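Local coordinates for protein ORF10 (Moritella marina, PDB 6RIW) that forms the ketosynthase-chain length factor didomain of a polyunsaturated fatty acid synthase and probably catalyses acyl-chain condensation on acyl carrier protein, at residues A[306-311]-A[343-348]; A[610-615]-A[930-935]; A[801-806]-A[829-834]. All coordinates share one frame; numbering follows the deposited sequence.

Interaction 1 (A[306-311]-A[343-348]); sequences GQVLVY and LRSMET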
ATOM      1  N   GLY A 306     -22.702   4.815   2.837  1.00 27.25           N
ATOM      2  CA  GLY A 306     -21.791   3.692   2.983  1.00 24.96           C
ATOM      3  C   GLY A 306     -21.585   3.287   4.426  1.00 21.01           C
ATOM      4  O   GLY A 306     -21.349   2.107   4.716  1.00 22.88           O
ATOM      5  N   GLN A 307     -21.651   4.251   5.352  1.00 19.92           N
ATOM      6  CA  GLN A 307     -21.470   3.931   6.765  1.00 20.64           C
ATOM      7  C   GLN A 307     -22.653   3.153   7.320  1.00 22.00           C
ATOM      8  O   GLN A 307     -22.468   2.170   8.043  1.00 18.85           O
ATOM      9  CB  GLN A 307     -21.244   5.212   7.566  1.00 20.50           C
ATOM     10  CG  GLN A 307     -20.019   6.005   7.046  1.00 21.42           C
ATOM     11  CD  GLN A 307     -19.764   7.273   7.840  1.00 27.45           C
ATOM     12  OE1 GLN A 307     -20.589   7.668   8.678  1.00 25.87           O
ATOM     13  NE2 GLN A 307     -18.625   7.931   7.573  1.00 22.56           N
ATOM     14  N   VAL A 308     -23.878   3.605   7.048  1.00 22.89           N
ATOM     15  CA  VAL A 308     -25.036   2.811   7.450  1.00 21.03           C
ATOM     16  C   VAL A 308     -24.954   1.414   6.835  1.00 20.97           C
ATOM     17  O   VAL A 308     -25.199   0.409   7.510  1.00 21.68           O
ATOM     18  CB  VAL A 308     -26.343   3.536   7.058  1.00 23.61           C
ATOM     19  CG1 VAL A 308     -27.559   2.614   7.257  1.00 27.87           C
ATOM     20  CG2 VAL A 308     -26.496   4.832   7.864  1.00 23.30           C
ATOM     21  N   LEU A 309     -24.547   1.325   5.562  1.00 23.12           N
ATOM     22  CA  LEU A 309     -24.471   0.017   4.918  1.00 21.41           C
ATOM     23  C   LEU A 309     -23.504  -0.916   5.644  1.00 19.98           C
ATOM     24  O   LEU A 309     -23.813  -2.093   5.850  1.00 20.04           O
ATOM     25  CB  LEU A 309     -24.075   0.171   3.452  1.00 21.19           C
ATOM     26  CG  LEU A 309     -23.877  -1.131   2.668  1.00 20.85           C
ATOM     27  CD1 LEU A 309     -25.183  -1.962   2.544  1.00 24.57           C
ATOM     28  CD2 LEU A 309     -23.283  -0.837   1.291  1.00 22.51           C
ATOM     29  N   VAL A 310     -22.323  -0.424   6.035  1.00 20.46           N
ATOM     30  CA  VAL A 310     -21.386  -1.337   6.693  1.00 19.40           C
ATOM     31  C   VAL A 310     -21.922  -1.781   8.057  1.00 20.58           C
ATOM     32  O   VAL A 310     -21.681  -2.919   8.481  1.00 18.78           O
ATOM     33  CB  VAL A 310     -19.971  -0.721   6.793  1.00 22.76           C
ATOM     34  CG1 VAL A 310     -19.836   0.221   7.985  1.00 22.84           C
ATOM     35  CG2 VAL A 310     -18.933  -1.827   6.885  1.00 18.76           C
ATOM     36  N   TYR A 311     -22.677  -0.919   8.752  1.00 20.10           N
ATOM     37  CA  TYR A 311     -23.326  -1.343   9.993  1.00 19.84           C
ATOM     38  C   TYR A 311     -24.297  -2.486   9.730  1.00 19.58           C
ATOM     39  O   TYR A 311     -24.303  -3.487  10.449  1.00 18.14           O
ATOM     40  CB  TYR A 311     -24.093  -0.190  10.647  1.00 22.17           C
ATOM     41  CG  TYR A 311     -23.290   0.998  11.089  1.00 22.24           C
ATOM     42  CD1 TYR A 311     -22.020   0.862  11.631  1.00 23.55           C
ATOM     43  CD2 TYR A 311     -23.826   2.267  10.979  1.00 23.57           C
ATOM     44  CE1 TYR A 311     -21.299   1.979  12.042  1.00 25.32           C
ATOM     45  CE2 TYR A 311     -23.138   3.370  11.389  1.00 23.91           C
ATOM     46  CZ  TYR A 311     -21.876   3.233  11.920  1.00 26.58           C
ATOM     47  OH  TYR A 311     -21.203   4.368  12.294  1.00 25.57           O
ATOM     48  N   LEU A 343     -21.798  10.679  13.353  1.00 24.29           N
ATOM     49  CA  LEU A 343     -22.888  10.750  14.326  1.00 25.03           C
ATOM     50  C   LEU A 343     -24.242  10.590  13.640  1.00 23.97           C
ATOM     51  O   LEU A 343     -25.153   9.968  14.196  1.00 28.07           O
ATOM     52  CB  LEU A 343     -22.828  12.068  15.102  1.00 23.33           C
ATOM     53  CG  LEU A 343     -21.745  12.138  16.181  1.00 27.34           C
ATOM     54  CD1 LEU A 343     -21.494  13.581  16.645  1.00 27.16           C
ATOM     55  CD2 LEU A 343     -22.119  11.235  17.349  1.00 28.32           C
ATOM     56  N   ARG A 344     -24.382  11.122  12.428  1.00 24.06           N
ATOM     57  CA  ARG A 344     -25.624  10.933  11.684  1.00 26.63           C
ATOM     58  C   ARG A 344     -25.824   9.470  11.319  1.00 26.07           C
ATOM     59  O   ARG A 344     -26.927   8.928  11.483  1.00 22.85           O
ATOM     60  CB  ARG A 344     -25.621  11.808  10.431  1.00 27.28           C
ATOM     61  CG  ARG A 344     -26.772  11.525   9.464  1.00 29.40           C
ATOM     62  CD  ARG A 344     -26.817  12.529   8.334  1.00 33.22           C
ATOM     63  NE  ARG A 344     -27.938  12.295   7.416  1.00 40.89           N
ATOM     64  CZ  ARG A 344     -27.998  12.754   6.164  1.00 45.07           C
ATOM     65  NH1 ARG A 344     -27.003  13.477   5.664  1.00 47.74           N
ATOM     66  NH2 ARG A 344     -29.050  12.486   5.400  1.00 53.83           N
ATOM     67  N   SER A 345     -24.763   8.820  10.819  1.00 21.50           N
ATOM     68  CA  SER A 345     -24.833   7.407  10.460  1.00 24.85           C
ATOM     69  C   SER A 345     -25.260   6.560  11.643  1.00 22.03           C
ATOM     70  O   SER A 345     -26.117   5.681  11.516  1.00 22.50           O
ATOM     71  CB  SER A 345     -23.468   6.934   9.951  1.00 21.55           C
ATOM     72  OG  SER A 345     -23.151   7.595   8.750  1.00 22.08           O
ATOM     73  N   MET A 346     -24.655   6.796  12.807  1.00 21.47           N
ATOM     74  CA  MET A 346     -24.998   5.992  13.972  1.00 23.13           C
ATOM     75  C   MET A 346     -26.415   6.287  14.438  1.00 23.42           C
ATOM     76  O   MET A 346     -27.119   5.385  14.907  1.00 25.51           O
ATOM     77  CB  MET A 346     -24.006   6.250  15.089  1.00 24.33           C
ATOM     78  CG  MET A 346     -22.589   5.844  14.735  1.00 26.62           C
ATOM     79  SD  MET A 346     -21.630   5.590  16.232  1.00 33.65           S
ATOM     80  CE  MET A 346     -21.147   7.305  16.505  1.00 29.86           C
ATOM     81  N   GLU A 347     -26.843   7.541  14.323  1.00 23.03           N
ATOM     82  CA  GLU A 347     -28.217   7.884  14.683  1.00 25.50           C
ATOM     83  C   GLU A 347     -29.200   7.147  13.782  1.00 23.33           C
ATOM     84  O   GLU A 347     -30.147   6.509  14.260  1.00 25.29           O
ATOM     85  CB  GLU A 347     -28.418   9.396  14.582  1.00 25.32           C
ATOM     86  CG  GLU A 347     -29.885   9.829  14.533  1.00 28.92           C
ATOM     87  CD  GLU A 347     -30.026  11.299  14.237  1.00 32.06           C
ATOM     88  OE1 GLU A 347     -29.753  12.110  15.152  1.00 33.93           O
ATOM     89  OE2 GLU A 347     -30.388  11.643  13.089  1.00 35.18           O
ATOM     90  N   THR A 348     -28.952   7.184  12.470  1.00 25.82           N
ATOM     91  CA  THR A 348     -29.831   6.510  11.521  1.00 26.03           C
ATOM     92  C   THR A 348     -29.976   5.029  11.847  1.00 29.00           C
ATOM     93  O   THR A 348     -31.090   4.495  11.856  1.00 26.48           O
ATOM     94  CB  THR A 348     -29.292   6.694  10.109  1.00 26.11           C
ATOM     95  OG1 THR A 348     -29.321   8.086   9.775  1.00 27.49           O
ATOM     96  CG2 THR A 348     -30.109   5.890   9.108  1.00 26.93           C
TER
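Gln-307 and Ser-345 join the facing sides of two helices, 304-318 and 336-350, in the thiolase-like fold of the ketosynthase, within its C-terminal sequence family. The two short axes approach to 8.9 Å with their directions 45° apart. Both helices lean on strands of the same half: Val-310 touches strand 283-292, Tyr-311 strand 432-439 and Met-346 strand 358-360.

Between the two segments one hydrogen bond forms, from Ser-345 OG to Gln-307 OE1 (2.6 Å). The donor sits somewhat off the amide plane, tilted by 25°, and Gln-307 reaches it with a chain that runs extended beyond CG. Thr-304 OG1, on the same helix as Gln-307, also bonds this hydroxyl, as does Val-341 O; the two carbonyl acceptors probably share or compete for its one proton. An alanine in place of Gln-307 would probably leave Ser-345 OG without its amide partner, dependent on Thr-304 OG1 and Val-341 O.

The aromatic part belongs to Tyr-311. Its rim atom CE2 lies 3.8 Å from Ser-345 O, with that oxygen at the ring edge and near the ring plane. Farther out, Tyr-311 OH presses on Met-346 CG at 3.2 Å, while CZ is 3.9 Å from the same CG. From its own helix, Gln-307 O stands 3.2 Å above one face of the ring, offset toward the rim. His-446 meets the ring edge-to-face and Phe-349 adds a further aromatic neighbour.

Apolar packing completes the interface beside Ser-345. Val-308 has CG1 anti to the backbone N (chi1 170°), which leaves CG2 for the neighbouring helix. This methyl meets Ser-345 O at 3.8 Å; the Val-308 and Thr-348 side chains cross at about a right angle, with Val-308 CG2 4.0 Å from Thr-348 CG2.

Interaction 2 (A[610-615]-A[930-935]); sequences INLTVE and HAIKAQ
Leu-612 meets Ile-932 and Gln-935 where the turn leading into helix 614-628 passes the short helix 929-934. The contact is chiefly apolar. Leu-612 divides its two methyls between the partners: CD1 lies 4.0 Å from Ile-932 CG2, the two side chains crossing at about a right angle, whereas CD2 rests 3.9 Å from Gln-935 CB as those chains slide past each other in opposite directions. Leu-620 of the following helix also touches Leu-612, and Ile-932 extends the apolar patch to Leu-149.

Ile-610 makes a different kind of contact, carbon against a backbone oxygen. Its CD1 comes within 3.7 Å of Gln-935 O, which also accepts a hydrogen bond from Lys-939 NZ; Phe-936 and Leu-941 also touch the same isoleucine.

The polar end of Gln-935 folds back over the turn. A bend at chi2 (-84°) swings CD away from an extended path, and the amide ends with Gln-935 NE2 at 3.5 Å from Asn-611 O.

Just past these contacts, Thr-613 takes the N-cap position of helix 614-628. Its side chain caps a backbone N of the first turn, and Gln-616 OE1 accepts from Thr-613 N in return, a pairing consistent with a capping box. A short helix near the C-terminal end of this construct, Ile-932 buried and its other side exposed, thus packs against the capped N-terminal turn of a chain length factor helix.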
ATOM      1  N   ILE A 610      28.089  33.354  -0.197  1.00 22.90           N
ATOM      2  CA  ILE A 610      27.411  34.278  -1.101  1.00 25.79           C
ATOM      3  C   ILE A 610      26.150  34.769  -0.409  1.00 24.29           C
ATOM      4  O   ILE A 610      25.198  34.001  -0.200  1.00 27.78           O
ATOM      5  CB  ILE A 610      27.092  33.625  -2.446  1.00 27.47           C
ATOM      6  CG1 ILE A 610      28.386  33.159  -3.110  1.00 25.51           C
ATOM      7  CG2 ILE A 610      26.330  34.612  -3.342  1.00 28.40           C
ATOM      8  CD1 ILE A 610      29.358  34.280  -3.487  1.00 26.57           C
ATOM      9  N   ASN A 611      26.134  36.049  -0.051  1.00 22.14           N
ATOM     10  CA  ASN A 611      25.062  36.632   0.749  1.00 23.91           C
ATOM     11  C   ASN A 611      24.081  37.288  -0.218  1.00 27.87           C
ATOM     12  O   ASN A 611      24.224  38.455  -0.571  1.00 28.98           O
ATOM     13  CB  ASN A 611      25.616  37.638   1.766  1.00 26.87           C
ATOM     14  CG  ASN A 611      24.518  38.329   2.582  1.00 34.00           C
ATOM     15  OD1 ASN A 611      23.470  37.737   2.875  1.00 36.42           O
ATOM     16  ND2 ASN A 611      24.764  39.584   2.968  1.00 33.88           N
ATOM     17  N   LEU A 612      23.087  36.521  -0.663  1.00 25.26           N
ATOM     18  CA  LEU A 612      21.998  37.082  -1.448  1.00 27.75           C
ATOM     19  C   LEU A 612      20.963  37.729  -0.535  1.00 26.50           C
ATOM     20  O   LEU A 612      20.866  37.407   0.654  1.00 25.41           O
ATOM     21  CB  LEU A 612      21.315  35.997  -2.283  1.00 22.99           C
ATOM     22  CG  LEU A 612      22.170  35.207  -3.251  1.00 24.54           C
ATOM     23  CD1 LEU A 612      21.277  34.230  -4.006  1.00 23.13           C
ATOM     24  CD2 LEU A 612      22.879  36.156  -4.205  1.00 27.74           C
ATOM     25  N   THR A 613      20.167  38.639  -1.101  1.00 23.23           N
ATOM     26  CA  THR A 613      19.034  39.145  -0.342  1.00 24.14           C
ATOM     27  C   THR A 613      18.022  38.025  -0.123  1.00 29.46           C
ATOM     28  O   THR A 613      18.066  36.975  -0.775  1.00 24.42           O
ATOM     29  CB  THR A 613      18.344  40.322  -1.049  1.00 27.62           C
ATOM     30  OG1 THR A 613      17.858  39.912  -2.331  1.00 28.05           O
ATOM     31  CG2 THR A 613      19.288  41.507  -1.218  1.00 25.92           C
ATOM     32  N   VAL A 614      17.104  38.249   0.821  1.00 21.93           N
ATOM     33  CA  VAL A 614      16.055  37.258   1.051  1.00 28.93           C
ATOM     34  C   VAL A 614      15.255  37.032  -0.226  1.00 30.14           C
ATOM     35  O   VAL A 614      14.896  35.894  -0.563  1.00 25.59           O
ATOM     36  CB  VAL A 614      15.144  37.689   2.212  1.00 29.10           C
ATOM     37  CG1 VAL A 614      13.969  36.732   2.336  1.00 33.25           C
ATOM     38  CG2 VAL A 614      15.942  37.734   3.506  1.00 33.86           C
ATOM     39  N   GLU A 615      14.984  38.106  -0.968  1.00 24.49           N
ATOM     40  CA  GLU A 615      14.184  37.966  -2.183  1.00 31.83           C
ATOM     41  C   GLU A 615      14.956  37.244  -3.281  1.00 22.92           C
ATOM     42  O   GLU A 615      14.370  36.461  -4.041  1.00 21.61           O
ATOM     43  CB  GLU A 615      13.704  39.338  -2.659  1.00 33.45           C
ATOM     44  CG  GLU A 615      12.835  40.050  -1.617  1.00 46.10           C
ATOM     45  CD  GLU A 615      11.750  40.943  -2.225  1.00 59.28           C
ATOM     46  OE1 GLU A 615      10.774  41.251  -1.500  1.00 58.39           O
ATOM     47  OE2 GLU A 615      11.875  41.339  -3.411  1.00 60.07           O
ATOM     48  N   HIS A 930      19.877  37.553 -13.507  1.00 40.37           N
ATOM     49  CA  HIS A 930      21.077  38.262 -13.949  1.00 43.55           C
ATOM     50  C   HIS A 930      21.837  38.862 -12.770  1.00 38.57           C
ATOM     51  O   HIS A 930      23.065  38.743 -12.688  1.00 38.33           O
ATOM     52  CB  HIS A 930      20.713  39.354 -14.957  1.00 43.58           C
ATOM     53  CG  HIS A 930      21.905  40.068 -15.524  1.00 55.68           C
ATOM     54  ND1 HIS A 930      22.428  41.213 -14.957  1.00 58.86           N
ATOM     55  CD2 HIS A 930      22.681  39.792 -16.600  1.00 58.93           C
ATOM     56  CE1 HIS A 930      23.472  41.614 -15.662  1.00 58.35           C
ATOM     57  NE2 HIS A 930      23.646  40.771 -16.666  1.00 58.66           N
ATOM     58  N   ALA A 931      21.117  39.507 -11.848  1.00 38.97           N
ATOM     59  CA  ALA A 931      21.742  40.136 -10.688  1.00 37.47           C
ATOM     60  C   ALA A 931      22.303  39.111  -9.716  1.00 36.02           C
ATOM     61  O   ALA A 931      23.242  39.415  -8.971  1.00 37.39           O
ATOM     62  CB  ALA A 931      20.733  41.028  -9.968  1.00 37.42           C
ATOM     63  N   ILE A 932      21.723  37.911  -9.680  1.00 33.60           N
ATOM     64  CA  ILE A 932      22.267  36.855  -8.833  1.00 29.60           C
ATOM     65  C   ILE A 932      23.564  36.329  -9.425  1.00 32.17           C
ATOM     66  O   ILE A 932      24.551  36.127  -8.709  1.00 34.09           O
ATOM     67  CB  ILE A 932      21.219  35.741  -8.643  1.00 32.17           C
ATOM     68  CG1 ILE A 932      20.018  36.280  -7.865  1.00 30.00           C
ATOM     69  CG2 ILE A 932      21.827  34.535  -7.927  1.00 29.80           C
ATOM     70  CD1 ILE A 932      18.827  35.373  -7.840  1.00 29.81           C
ATOM     71  N   LYS A 933      23.596  36.135 -10.748  1.00 30.36           N
ATOM     72  CA  LYS A 933      24.813  35.667 -11.403  1.00 32.01           C
ATOM     73  C   LYS A 933      25.982  36.620 -11.160  1.00 34.03           C
ATOM     74  O   LYS A 933      27.130  36.182 -11.035  1.00 33.74           O
ATOM     75  CB  LYS A 933      24.566  35.503 -12.904  1.00 30.97           C
ATOM     76  CG  LYS A 933      23.658  34.347 -13.294  1.00 31.56           C
ATOM     77  CD  LYS A 933      23.336  34.397 -14.797  1.00 37.05           C
ATOM     78  CE  LYS A 933      22.670  33.106 -15.268  1.00 37.82           C
ATOM     79  NZ  LYS A 933      22.336  33.082 -16.730  1.00 43.03           N
ATOM     80  N   ALA A 934      25.704  37.930 -11.104  1.00 36.63           N
ATOM     81  CA  ALA A 934      26.748  38.931 -10.882  1.00 32.89           C
ATOM     82  C   ALA A 934      27.244  38.929  -9.445  1.00 32.18           C
ATOM     83  O   ALA A 934      28.385  39.317  -9.180  1.00 37.98           O
ATOM     84  CB  ALA A 934      26.218  40.318 -11.242  1.00 38.91           C
ATOM     85  N   GLN A 935      26.402  38.521  -8.504  1.00 35.87           N
ATOM     86  CA  GLN A 935      26.832  38.311  -7.130  1.00 36.64           C
ATOM     87  C   GLN A 935      27.759  37.111  -6.975  1.00 36.31           C
ATOM     88  O   GLN A 935      28.335  36.921  -5.895  1.00 33.15           O
ATOM     89  CB  GLN A 935      25.608  38.128  -6.248  1.00 35.78           C
ATOM     90  CG  GLN A 935      24.852  39.404  -6.002  1.00 40.57           C
ATOM     91  CD  GLN A 935      25.451  40.175  -4.860  1.00 44.16           C
ATOM     92  OE1 GLN A 935      26.295  41.043  -5.064  1.00 49.42           O
ATOM     93  NE2 GLN A 935      25.039  39.844  -3.640  1.00 44.03           N
TER

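Interaction 3 (A[801-806]-A[829-834]); sequences EAHASG and SVKANI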
ATOM      1  N   GLU A 801       4.179 -20.762 -18.484  1.00 14.06           N
ATOM      2  CA  GLU A 801       4.494 -19.333 -18.493  1.00 13.82           C
ATOM      3  C   GLU A 801       5.456 -19.106 -17.336  1.00 16.92           C
ATOM      4  O   GLU A 801       5.048 -18.998 -16.181  1.00 16.62           O
ATOM      5  CB  GLU A 801       3.211 -18.505 -18.387  1.00 14.15           C
ATOM      6  CG  GLU A 801       3.406 -17.013 -18.193  1.00 16.47           C
ATOM      7  CD  GLU A 801       3.919 -16.300 -19.427  1.00 20.29           C
ATOM      8  OE1 GLU A 801       3.912 -16.912 -20.532  1.00 21.33           O
ATOM      9  OE2 GLU A 801       4.334 -15.114 -19.277  1.00 18.96           O
ATOM     10  N   ALA A 802       6.750 -19.108 -17.628  1.00 15.37           N
ATOM     11  CA  ALA A 802       7.734 -18.950 -16.563  1.00 15.99           C
ATOM     12  C   ALA A 802       7.775 -17.499 -16.092  1.00 15.50           C
ATOM     13  O   ALA A 802       7.427 -16.576 -16.832  1.00 14.37           O
ATOM     14  CB  ALA A 802       9.124 -19.370 -17.055  1.00 15.52           C
ATOM     15  N   HIS A 803       8.199 -17.305 -14.843  1.00 13.45           N
ATOM     16  CA  HIS A 803       8.465 -15.951 -14.363  1.00 13.74           C
ATOM     17  C   HIS A 803       9.535 -15.284 -15.228  1.00 14.78           C
ATOM     18  O   HIS A 803       9.346 -14.163 -15.709  1.00 13.68           O
ATOM     19  CB  HIS A 803       8.885 -16.022 -12.886  1.00 14.24           C
ATOM     20  CG  HIS A 803       9.012 -14.691 -12.214  1.00 13.83           C
ATOM     21  ND1 HIS A 803       7.966 -13.791 -12.119  1.00 17.92           N
ATOM     22  CD2 HIS A 803      10.067 -14.109 -11.592  1.00 16.30           C
ATOM     23  CE1 HIS A 803       8.381 -12.707 -11.483  1.00 15.87           C
ATOM     24  NE2 HIS A 803       9.646 -12.878 -11.144  1.00 16.95           N
ATOM     25  N   ALA A 804      10.651 -15.990 -15.457  1.00 13.49           N
ATOM     26  CA  ALA A 804      11.733 -15.578 -16.360  1.00 12.31           C
ATOM     27  C   ALA A 804      12.120 -14.105 -16.171  1.00 11.15           C
ATOM     28  O   ALA A 804      12.152 -13.316 -17.115  1.00 13.63           O
ATOM     29  CB  ALA A 804      11.362 -15.853 -17.810  1.00 14.84           C
ATOM     30  N   SER A 805      12.402 -13.737 -14.926  1.00 11.11           N
ATOM     31  CA  SER A 805      12.660 -12.340 -14.596  1.00 12.60           C
ATOM     32  C   SER A 805      13.963 -11.836 -15.195  1.00 11.76           C
ATOM     33  O   SER A 805      14.102 -10.633 -15.443  1.00 12.37           O
ATOM     34  CB  SER A 805      12.723 -12.172 -13.079  1.00 14.48           C
ATOM     35  OG  SER A 805      13.799 -12.945 -12.553  1.00 13.28           O
ATOM     36  N   GLY A 806      14.944 -12.716 -15.381  1.00 12.44           N
ATOM     37  CA  GLY A 806      16.260 -12.251 -15.764  1.00 12.51           C
ATOM     38  C   GLY A 806      17.181 -11.940 -14.598  1.00 14.58           C
ATOM     39  O   GLY A 806      18.339 -11.562 -14.829  1.00 14.78           O
ATOM     40  N   SER A 829       7.881 -16.651 -21.769  1.00 16.57           N
ATOM     41  CA  SER A 829       7.494 -15.595 -20.826  1.00 14.49           C
ATOM     42  C   SER A 829       7.084 -14.343 -21.584  1.00 13.40           C
ATOM     43  O   SER A 829       7.769 -13.910 -22.518  1.00 12.85           O
ATOM     44  CB  SER A 829       8.624 -15.231 -19.855  1.00 17.85           C
ATOM     45  OG  SER A 829       8.298 -14.069 -19.079  1.00 17.37           O
ATOM     46  N   VAL A 830       5.979 -13.744 -21.128  1.00 13.25           N
ATOM     47  CA  VAL A 830       5.494 -12.487 -21.647  1.00 12.89           C
ATOM     48  C   VAL A 830       6.519 -11.375 -21.468  1.00 10.55           C
ATOM     49  O   VAL A 830       6.433 -10.345 -22.138  1.00 10.59           O
ATOM     50  CB  VAL A 830       4.159 -12.146 -20.930  1.00 12.53           C
ATOM     51  CG1 VAL A 830       4.411 -11.755 -19.475  1.00 11.51           C
ATOM     52  CG2 VAL A 830       3.390 -11.078 -21.696  1.00 14.16           C
ATOM     53  N   LYS A 831       7.486 -11.546 -20.569  1.00 10.50           N
ATOM     54  CA  LYS A 831       8.483 -10.477 -20.391  1.00 11.17           C
ATOM     55  C   LYS A 831       9.373 -10.311 -21.623  1.00 14.92           C
ATOM     56  O   LYS A 831       9.964  -9.235 -21.836  1.00 12.93           O
ATOM     57  CB  LYS A 831       9.338 -10.751 -19.155  1.00 11.22           C
ATOM     58  CG  LYS A 831       8.501 -10.715 -17.869  1.00 11.56           C
ATOM     59  CD  LYS A 831       9.383 -10.846 -16.619  1.00 13.49           C
ATOM     60  CE  LYS A 831       8.551 -10.912 -15.308  1.00 12.20           C
ATOM     61  NZ  LYS A 831       7.628 -12.111 -15.354  1.00 13.50           N
ATOM     62  N   ALA A 832       9.477 -11.349 -22.440  1.00 13.79           N
ATOM     63  CA  ALA A 832      10.172 -11.209 -23.715  1.00 14.12           C
ATOM     64  C   ALA A 832       9.458 -10.236 -24.657  1.00 16.18           C
ATOM     65  O   ALA A 832      10.096  -9.666 -25.554  1.00 15.40           O
ATOM     66  CB  ALA A 832      10.322 -12.586 -24.356  1.00 14.07           C
ATOM     67  N   ASN A 833       8.151 -10.037 -24.486  1.00 13.85           N
ATOM     68  CA  ASN A 833       7.403  -9.116 -25.337  1.00 14.42           C
ATOM     69  C   ASN A 833       7.295  -7.721 -24.740  1.00 14.83           C
ATOM     70  O   ASN A 833       7.366  -6.739 -25.482  1.00 12.89           O
ATOM     71  CB  ASN A 833       5.981  -9.653 -25.613  1.00 11.53           C
ATOM     72  CG  ASN A 833       5.995 -11.089 -26.036  1.00 16.68           C
ATOM     73  OD1 ASN A 833       5.896 -11.984 -25.205  1.00 18.65           O
ATOM     74  ND2 ASN A 833       6.151 -11.329 -27.337  1.00 16.97           N
ATOM     75  N   ILE A 834       7.070  -7.603 -23.423  1.00 13.10           N
ATOM     76  CA  ILE A 834       6.754  -6.296 -22.854  1.00 13.58           C
ATOM     77  C   ILE A 834       7.601  -6.008 -21.612  1.00 11.36           C
ATOM     78  O   ILE A 834       7.317  -5.061 -20.872  1.00 10.93           O
ATOM     79  CB  ILE A 834       5.246  -6.161 -22.541  1.00 13.36           C
ATOM     80  CG1 ILE A 834       4.680  -7.385 -21.811  1.00 15.93           C
ATOM     81  CG2 ILE A 834       4.427  -6.022 -23.847  1.00 12.67           C
ATOM     82  CD1 ILE A 834       4.857  -7.371 -20.329  1.00 11.17           C
TER
HETATM   83  O   HOH W   1       6.307 -14.290 -17.376  1.00 21.13           O
HETATM   84  O   HOH W   2       5.739 -12.925 -13.114  1.00 25.50           O
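Lys-831 threads its side chain alongside the backbone of His-803 and Ala-804. From CB, which points toward segment 801-806, the chain runs extended. CG approaches His-803 O at the limit of contact, and CD then packs against two carbonyl oxygens, 3.4 Å from His-803 O and 3.7 Å from Ala-804 O. CE lies over one face of the His-803 ring. A bend at the last torsion (chi4 60°) turns NZ to the carbonyl, and Lys-831 NZ donates to His-803 O over 2.7 Å, in the carbonyl plane and on a lone pair. The same nitrogen gives a 3.0 Å hydrogen bond from NZ to water 2, which in turn sits in the ring plane at the edge, 2.6 Å from His-803 ND1; water 1 is a weak third partner.

The turn leading into the helix is held as well. Lys-831 N donates to Ser-829 OG over 3.0 Å, a capping bond, while Val-830 N gives a nearly straight one (170°) of 2.8 Å to the syn lone pair of Glu-801 OE2. The other carboxylate oxygen, OE1, forms a salt bridge with Lys-848. Beside the capping serine, Ala-804 CB and Ser-829 CB press together at 3.5 Å, tighter than usual.

The sequences HASG and VKANIGH probably correspond to the histidine motifs of ketosynthase active sites, and His-836 of the second motif touches Lys-831. The lysine grips His-803 twice, at its carbonyl directly and at its imidazole through water, which would probably fix both the loop and the ring's rotation.

From the N terminus, interaction 1 comes first and closes a short loop of 31 residues, joining two helices of the ketosynthase half, with strand 327-329 between them along the chain. The chain then passes into the chain length factor, where interaction 2 opens at 610-615 and closes only at 930-935, 314 residues later, bringing the end of the construct back to the N-terminal turn of helix 614-628. Interaction 3 is nested inside that long loop; it spans 22 residues and ties the ends of two neighbouring parallel strands, 797-801 and 826-828. None of the three touch: the centres of interactions 1 and 3 are 48 Å apart, on opposite sides of the chain's centre, and interaction 2 lies farther out.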